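Local coordinates for uncharacterized protein, cytosolic disulfide reductase DsbM (Pseudomonas aeruginosa PAO1, PDB 5HFI) that probably acts as a cytosolic disulfide reductase of the DsbA-like thioredoxin family and binds glutathione, at residues L103-L108 against E147-A152. Numbering follows the deposited sequence.
Sequences LAAEAL and EGFAEA
The 2.8 Å hydrogen bond from Leu108 N to Ala104 O ties together two residues, one helical turn apart, that both pack against Ala152 near the start of helix 149-157. Between them they hold the Ala152 methyl, whose CB lies 3.9 Å from Leu108 CG and also touches Ala104 CB. With a methyl on each helix the backbones come close, the CA atoms of Ala104 and Ala152 being 5.3 Å apart. Phe149 fills in beside this alanine pair. Its CG stands anti to the backbone N (chi1 -179°), and CE1 of the ring lies 3.7 Å from Ala104 CB, which approaches the ring obliquely. The same rim atom comes within 3.8 Å of Ala105 N, which lies in the ring plane at the edge. Leu108, an exposed residue, sets CD1 against the backbone where the second helix begins, 3.5 Å from Phe149 CA and also touching the carbonyl carbon of Gly148. Gly148 occupies the N-cap position with a positive phi of 106°, where a CB would press on the carbonyl O of Glu147. Both helices lie within the DsbA-like domain, away from the glutathione pocket; further along helix 149-157, Cys156 also touches Ala104. The side chains meet through hydrocarbon alone and the segments together bury 270 Å², while the amides of Leu108 and Ala152 bond within their own helices, so the association rests on van der Waals fit and apolar burial.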
loop_
_atom_site.group_PDB
_atom_site.type_symbol
_atom_site.label_atom_id
_atom_site.label_comp_id
_atom_site.label_asym_id
_atom_site.label_seq_id
_atom_site.Cartn_x
_atom_site.Cartn_y
_atom_site.Cartn_z
ATOM N N LEU A 103 5.123 7.389 -4.127
ATOM C CA LEU A 103 5.480 7.993 -5.408
ATOM C C LEU A 103 6.905 8.526 -5.390
ATOM O O LEU A 103 7.665 8.321 -6.346
ATOM C CB LEU A 103 4.504 9.119 -5.749
ATOM C CG LEU A 103 3.113 8.723 -6.241
ATOM C CD1 LEU A 103 2.283 9.968 -6.516
ATOM C CD2 LEU A 103 3.225 7.865 -7.488
ATOM N N ALA A 104 7.284 9.218 -4.312
ATOM C CA ALA A 104 8.621 9.796 -4.230
ATOM C C ALA A 104 9.694 8.716 -4.178
ATOM O O ALA A 104 10.737 8.839 -4.829
ATOM C CB ALA A 104 8.719 10.714 -3.011
ATOM N N ALA A 105 9.461 7.653 -3.402
ATOM C CA ALA A 105 10.426 6.560 -3.339
ATOM C C ALA A 105 10.584 5.886 -4.694
ATOM O O ALA A 105 11.693 5.494 -5.077
ATOM C CB ALA A 105 10.000 5.540 -2.286
ATOM N N GLU A 106 9.483 5.737 -5.434
ATOM C CA GLU A 106 9.570 5.143 -6.763
ATOM C C GLU A 106 10.289 6.073 -7.734
ATOM O O GLU A 106 11.102 5.621 -8.549
ATOM C CB GLU A 106 8.172 4.795 -7.277
ATOM C CG GLU A 106 8.158 4.127 -8.645
ATOM C CD GLU A 106 8.846 2.772 -8.650
ATOM O OE1 GLU A 106 8.893 2.113 -7.588
ATOM O OE2 GLU A 106 9.341 2.366 -9.723
ATOM N N ALA A 107 10.014 7.377 -7.649
ATOM C CA ALA A 107 10.654 8.332 -8.549
ATOM C C ALA A 107 12.150 8.443 -8.274
ATOM O O ALA A 107 12.955 8.512 -9.211
ATOM C CB ALA A 107 9.986 9.701 -8.421
ATOM N N LEU A 108 12.540 8.461 -6.998
ATOM C CA LEU A 108 13.943 8.650 -6.646
ATOM C C LEU A 108 14.763 7.391 -6.889
ATOM O O LEU A 108 15.844 7.448 -7.483
ATOM C CB LEU A 108 14.067 9.067 -5.181
ATOM C CG LEU A 108 14.411 10.514 -4.844
ATOM C CD1 LEU A 108 14.720 10.602 -3.367
ATOM C CD2 LEU A 108 15.590 11.005 -5.666
ATOM N N GLU A 147 19.170 11.714 1.144
ATOM C CA GLU A 147 19.650 12.736 0.216
ATOM C C GLU A 147 18.658 12.851 -0.934
ATOM O O GLU A 147 18.686 12.059 -1.879
ATOM C CB GLU A 147 21.049 12.397 -0.287
ATOM C CG GLU A 147 21.604 13.400 -1.283
ATOM C CD GLU A 147 21.669 14.810 -0.725
ATOM O OE1 GLU A 147 20.659 15.540 -0.819
ATOM O OE2 GLU A 147 22.730 15.190 -0.189
ATOM N N GLY A 148 17.768 13.837 -0.849
ATOM C CA GLY A 148 16.839 14.146 -1.917
ATOM C C GLY A 148 15.404 13.727 -1.674
ATOM O O GLY A 148 14.517 14.197 -2.396
ATOM N N PHE A 149 15.135 12.864 -0.690
ATOM C CA PHE A 149 13.765 12.381 -0.517
ATOM C C PHE A 149 12.837 13.493 -0.050
ATOM O O PHE A 149 11.671 13.542 -0.459
ATOM C CB PHE A 149 13.725 11.206 0.460
ATOM C CG PHE A 149 12.349 10.632 0.663
ATOM C CD1 PHE A 149 11.785 9.805 -0.292
ATOM C CD2 PHE A 149 11.633 10.904 1.816
ATOM C CE1 PHE A 149 10.525 9.273 -0.111
ATOM C CE2 PHE A 149 10.375 10.373 2.005
ATOM C CZ PHE A 149 9.819 9.556 1.041
ATOM N N ALA A 150 13.333 14.394 0.802
ATOM C CA ALA A 150 12.502 15.495 1.278
ATOM C C ALA A 150 11.963 16.314 0.113
ATOM O O ALA A 150 10.763 16.603 0.045
ATOM C CB ALA A 150 13.296 16.379 2.237
ATOM N N GLU A 151 12.838 16.680 -0.829
ATOM C CA GLU A 151 12.404 17.472 -1.976
ATOM C C GLU A 151 11.491 16.668 -2.888
ATOM O O GLU A 151 10.501 17.201 -3.402
ATOM C CB GLU A 151 13.606 17.988 -2.765
ATOM C CG GLU A 151 14.432 19.047 -2.043
ATOM C CD GLU A 151 15.202 18.495 -0.851
ATOM O OE1 GLU A 151 15.580 17.301 -0.897
ATOM O OE2 GLU A 151 15.422 19.260 0.120
ATOM N N ALA A 152 11.813 15.390 -3.113
ATOM C CA ALA A 152 10.967 14.553 -3.959
ATOM C C ALA A 152 9.586 14.362 -3.345
ATOM O O ALA A 152 8.576 14.370 -4.060
ATOM C CB ALA A 152 11.641 13.203 -4.200
#